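Local coordinates for protein proteasome accessory factor B/C (PafBC) (Paenarthrobacter aurescens, PDB 6SJ9) that probably acts as a transcriptional regulator of the bacterial DNA damage response, combining winged helix-turn-helix and WYL domains, at residues R4-L12 with M45-F56. Sequence-based numbering, arbitrary orientation.
Sequences RTERLLNLL and MFERDKVDLKQF
Arg7 grips Asp49 side-on where helices 4-12 and 45-55 cross at -78°. Arg7 CB points toward the second helix and, with CG anti to the backbone N (chi1 -175°), the chain runs straight through CG and CD past Asp49 OD2 before bending at chi3 (71°), which turns the guanidinium almost coplanar with the carboxylate. Arg7 NE reaches Asp49 OD2 at 2.8 Å and Arg7 NH2 reaches Asp49 OD1 at 3.1 Å, each bond on a syn lone pair, so the flat group is held against rotation. The selenium of selenomethionine Met45 lies over one face of the Arg7 guanidinium, off its centre, 3.6 Å from Arg7 CZ, while Arg4 CA backs the opposite face. Buried Asp49 also accepts a hydrogen bond from Tyr32 OH on OD2.

One turn away, Arg4 NH2 binds Asp52 OD2 at 3.1 Å from above the carboxylate plane, a single-oxygen salt bridge to which NE adds only a weak bond. Leu8 CD1 lies over the Arg4 guanidinium, and Leu8 CD2 packs on Asp49 CB. Further along helix 4-12, Leu11 CD2 meets Leu53 CD1 at 3.9 Å, and Leu11 CD1 touches the edge of the Phe46 ring.

Helices 2-17 and 39-55 pack against each other in the N-terminal region, consistent with a winged helix-turn-helix domain: Phe46 and Arg7 touch helix 24-31, Tyr79 of strand 78-80 meets Phe46 edge-to-face, and helix 457-469 packs on Leu9 and Phe56.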
loop_
_atom_site.group_PDB
_atom_site.type_symbol
_atom_site.label_atom_id
_atom_site.label_comp_id
_atom_site.label_asym_id
_atom_site.label_seq_id
_atom_site.Cartn_x
_atom_site.Cartn_y
_atom_site.Cartn_z
ATOM N N ARG A 4 -12.838 26.103 -3.213
ATOM C CA ARG A 4 -12.294 26.076 -4.569
ATOM C C ARG A 4 -11.914 24.666 -4.993
ATOM O O ARG A 4 -12.185 24.274 -6.131
ATOM C CB ARG A 4 -11.093 27.008 -4.717
ATOM C CG ARG A 4 -10.479 26.955 -6.113
ATOM C CD ARG A 4 -9.193 27.728 -6.182
ATOM N NE ARG A 4 -8.384 27.447 -7.366
ATOM C CZ ARG A 4 -7.444 26.504 -7.417
ATOM N NH1 ARG A 4 -7.205 25.752 -6.351
ATOM N NH2 ARG A 4 -6.725 26.318 -8.520
ATOM N N THR A 5 -11.280 23.886 -4.115
ATOM C CA THR A 5 -10.961 22.515 -4.502
ATOM C C THR A 5 -12.229 21.752 -4.833
ATOM O O THR A 5 -12.331 21.115 -5.886
ATOM C CB THR A 5 -10.158 21.799 -3.417
ATOM O OG1 THR A 5 -8.909 22.477 -3.251
ATOM C CG2 THR A 5 -9.870 20.369 -3.845
ATOM N N GLU A 6 -13.230 21.851 -3.966
ATOM C CA GLU A 6 -14.479 21.159 -4.238
ATOM C C GLU A 6 -15.161 21.706 -5.482
ATOM O O GLU A 6 -15.752 20.941 -6.254
ATOM C CB GLU A 6 -15.401 21.240 -3.024
ATOM C CG GLU A 6 -15.162 20.129 -1.996
ATOM C CD GLU A 6 -15.640 18.752 -2.499
ATOM O OE1 GLU A 6 -14.806 17.980 -3.031
ATOM O OE2 GLU A 6 -16.856 18.451 -2.369
ATOM N N ARG A 7 -15.081 23.020 -5.703
ATOM C CA ARG A 7 -15.721 23.612 -6.872
ATOM C C ARG A 7 -15.069 23.109 -8.156
ATOM O O ARG A 7 -15.761 22.798 -9.133
ATOM C CB ARG A 7 -15.679 25.143 -6.778
ATOM C CG ARG A 7 -16.414 25.883 -7.884
ATOM C CD ARG A 7 -16.347 27.411 -7.703
ATOM N NE ARG A 7 -15.006 27.911 -7.962
ATOM C CZ ARG A 7 -14.240 28.528 -7.065
ATOM N NH1 ARG A 7 -14.704 28.766 -5.847
ATOM N NH2 ARG A 7 -13.019 28.937 -7.390
ATOM N N LEU A 8 -13.737 23.018 -8.170
ATOM C CA LEU A 8 -13.046 22.445 -9.318
ATOM C C LEU A 8 -13.480 21.013 -9.561
ATOM O O LEU A 8 -13.747 20.633 -10.704
ATOM C CB LEU A 8 -11.533 22.509 -9.129
ATOM C CG LEU A 8 -10.955 23.911 -9.292
ATOM C CD1 LEU A 8 -9.443 23.884 -9.224
ATOM C CD2 LEU A 8 -11.420 24.595 -10.566
ATOM N N LEU A 9 -13.583 20.208 -8.491
ATOM C CA LEU A 9 -13.982 18.810 -8.656
ATOM C C LEU A 9 -15.378 18.701 -9.250
ATOM O O LEU A 9 -15.584 17.995 -10.247
ATOM C CB LEU A 9 -13.888 18.060 -7.315
ATOM C CG LEU A 9 -12.460 17.938 -6.789
ATOM C CD1 LEU A 9 -12.297 17.527 -5.297
ATOM C CD2 LEU A 9 -11.663 16.944 -7.675
ATOM N N ASN A 10 -16.327 19.470 -8.704
ATOM C CA ASN A 10 -17.704 19.477 -9.207
ATOM C C ASN A 10 -17.773 19.993 -10.647
ATOM O O ASN A 10 -18.533 19.463 -11.470
ATOM C CB ASN A 10 -18.576 20.359 -8.288
ATOM C CG ASN A 10 -18.789 19.750 -6.887
ATOM O OD1 ASN A 10 -18.861 18.534 -6.719
ATOM N ND2 ASN A 10 -18.831 20.611 -5.877
ATOM N N LEU A 11 -16.999 21.046 -10.969
ATOM C CA LEU A 11 -16.996 21.549 -12.341
ATOM C C LEU A 11 -16.494 20.464 -13.278
ATOM O O LEU A 11 -17.111 20.179 -14.304
ATOM C CB LEU A 11 -16.148 22.832 -12.454
ATOM C CG LEU A 11 -15.938 23.440 -13.853
ATOM C CD1 LEU A 11 -17.281 23.769 -14.489
ATOM C CD2 LEU A 11 -15.081 24.689 -13.808
ATOM N N LEU A 12 -15.396 19.806 -12.900
ATOM C CA LEU A 12 -14.824 18.775 -13.756
ATOM C C LEU A 12 -15.830 17.649 -14.003
ATOM O O LEU A 12 -15.996 17.187 -15.137
ATOM C CB LEU A 12 -13.526 18.245 -13.129
ATOM C CG LEU A 12 -12.927 16.943 -13.670
ATOM C CD1 LEU A 12 -12.551 17.078 -15.135
ATOM C CD2 LEU A 12 -11.682 16.493 -12.821
HETATM N N MSE A 45 -14.891 34.159 -12.032
HETATM C CA MSE A 45 -14.495 32.983 -11.257
HETATM C C MSE A 45 -14.641 31.699 -12.091
HETATM O O MSE A 45 -13.886 30.746 -11.925
HETATM C CB MSE A 45 -15.320 32.892 -9.977
HETATM C CG MSE A 45 -14.896 31.785 -9.012
HETATM SE SE MSE A 45 -16.440 31.227 -7.925
HETATM C CE MSE A 45 -17.348 32.982 -7.807
ATOM N N PHE A 46 -15.635 31.692 -12.980
ATOM C CA PHE A 46 -15.762 30.617 -13.955
ATOM C C PHE A 46 -14.563 30.591 -14.895
ATOM O O PHE A 46 -13.953 29.534 -15.112
ATOM C CB PHE A 46 -17.061 30.790 -14.730
ATOM C CG PHE A 46 -17.292 29.733 -15.767
ATOM C CD1 PHE A 46 -17.449 28.406 -15.400
ATOM C CD2 PHE A 46 -17.380 30.072 -17.108
ATOM C CE1 PHE A 46 -17.670 27.431 -16.355
ATOM C CE2 PHE A 46 -17.609 29.108 -18.070
ATOM C CZ PHE A 46 -17.756 27.781 -17.691
ATOM N N GLU A 47 -14.191 31.758 -15.442
ATOM C CA GLU A 47 -13.019 31.850 -16.311
ATOM C C GLU A 47 -11.757 31.408 -15.582
ATOM O O GLU A 47 -10.895 30.754 -16.174
ATOM C CB GLU A 47 -12.842 33.287 -16.809
ATOM C CG GLU A 47 -13.873 33.790 -17.832
ATOM C CD GLU A 47 -13.903 33.013 -19.147
ATOM O OE1 GLU A 47 -15.015 32.791 -19.666
ATOM O OE2 GLU A 47 -12.832 32.602 -19.644
ATOM N N ARG A 48 -11.627 31.747 -14.291
ATOM C CA ARG A 48 -10.463 31.293 -13.516
ATOM C C ARG A 48 -10.459 29.776 -13.335
ATOM O O ARG A 48 -9.400 29.129 -13.402
ATOM C CB ARG A 48 -10.428 31.963 -12.146
ATOM C CG ARG A 48 -10.091 33.439 -12.144
ATOM C CD ARG A 48 -9.628 33.830 -10.743
ATOM N NE ARG A 48 -10.645 33.571 -9.729
ATOM C CZ ARG A 48 -11.618 34.427 -9.424
ATOM N NH1 ARG A 48 -11.694 35.595 -10.051
ATOM N NH2 ARG A 48 -12.509 34.127 -8.495
ATOM N N ASP A 49 -11.639 29.184 -13.132
ATOM C CA ASP A 49 -11.683 27.741 -12.953
ATOM C C ASP A 49 -11.346 27.027 -14.247
ATOM O O ASP A 49 -10.623 26.033 -14.229
ATOM C CB ASP A 49 -13.060 27.338 -12.466
ATOM C CG ASP A 49 -13.331 27.771 -11.051
ATOM O OD1 ASP A 49 -12.381 28.083 -10.301
ATOM O OD2 ASP A 49 -14.512 27.790 -10.684
ATOM N N LYS A 50 -11.774 27.583 -15.386
ATOM C CA LYS A 50 -11.402 27.023 -16.684
ATOM C C LYS A 50 -9.899 27.067 -16.868
ATOM O O LYS A 50 -9.263 26.065 -17.220
ATOM C CB LYS A 50 -12.118 27.771 -17.823
ATOM C CG LYS A 50 -13.608 27.495 -17.831
ATOM C CD LYS A 50 -14.371 28.159 -19.007
ATOM C CE LYS A 50 -13.980 29.613 -19.207
ATOM N NZ LYS A 50 -13.902 29.983 -20.648
ATOM N N VAL A 51 -9.299 28.214 -16.587
ATOM C CA VAL A 51 -7.847 28.297 -16.679
ATOM C C VAL A 51 -7.208 27.310 -15.730
ATOM O O VAL A 51 -6.251 26.604 -16.091
ATOM C CB VAL A 51 -7.390 29.734 -16.383
ATOM C CG1 VAL A 51 -5.894 29.767 -16.095
ATOM C CG2 VAL A 51 -7.762 30.653 -17.566
ATOM N N ASP A 52 -7.734 27.218 -14.504
ATOM C CA ASP A 52 -7.106 26.336 -13.513
ATOM C C ASP A 52 -7.241 24.863 -13.917
ATOM O O ASP A 52 -6.275 24.101 -13.818
ATOM C CB ASP A 52 -7.703 26.603 -12.127
ATOM C CG ASP A 52 -7.285 27.988 -11.541
ATOM O OD1 ASP A 52 -6.398 28.660 -12.093
ATOM O OD2 ASP A 52 -7.902 28.425 -10.538
ATOM N N LEU A 53 -8.429 24.437 -14.395
ATOM C CA LEU A 53 -8.580 23.051 -14.843
ATOM C C LEU A 53 -7.609 22.707 -15.975
ATOM O O LEU A 53 -7.058 21.602 -16.009
ATOM C CB LEU A 53 -10.024 22.798 -15.294
ATOM C CG LEU A 53 -10.994 22.515 -14.161
ATOM C CD1 LEU A 53 -12.338 22.113 -14.703
ATOM C CD2 LEU A 53 -10.406 21.413 -13.266
ATOM N N LYS A 54 -7.374 23.641 -16.909
ATOM C CA LYS A 54 -6.439 23.362 -18.003
ATOM C C LYS A 54 -5.044 23.041 -17.475
ATOM O O LYS A 54 -4.373 22.132 -17.986
ATOM C CB LYS A 54 -6.433 24.524 -19.003
ATOM C CG LYS A 54 -5.637 24.214 -20.280
ATOM C CD LYS A 54 -5.624 25.365 -21.294
ATOM C CE LYS A 54 -6.892 25.297 -22.150
ATOM N NZ LYS A 54 -6.631 25.670 -23.579
ATOM N N GLN A 55 -4.618 23.725 -16.404
ATOM C CA GLN A 55 -3.307 23.467 -15.808
ATOM C C GLN A 55 -3.246 22.102 -15.123
ATOM O O GLN A 55 -2.152 21.538 -14.961
ATOM C CB GLN A 55 -2.966 24.564 -14.791
ATOM C CG GLN A 55 -2.255 25.798 -15.337
ATOM C CD GLN A 55 -0.729 25.635 -15.402
ATOM O OE1 GLN A 55 -0.143 24.758 -14.748
ATOM N NE2 GLN A 55 -0.082 26.487 -16.192
ATOM N N PHE A 56 -4.387 21.535 -14.736
ATOM C CA PHE A 56 -4.355 20.157 -14.279
ATOM C C PHE A 56 -4.473 19.162 -15.410
ATOM O O PHE A 56 -4.624 17.968 -15.130
ATOM C CB PHE A 56 -5.451 19.887 -13.235
ATOM C CG PHE A 56 -5.278 20.676 -11.994
ATOM C CD1 PHE A 56 -4.213 20.396 -11.137
ATOM C CD2 PHE A 56 -6.153 21.687 -11.673
ATOM C CE1 PHE A 56 -4.024 21.150 -9.966
ATOM C CE2 PHE A 56 -5.991 22.427 -10.512
ATOM C CZ PHE A 56 -4.927 22.164 -9.646
#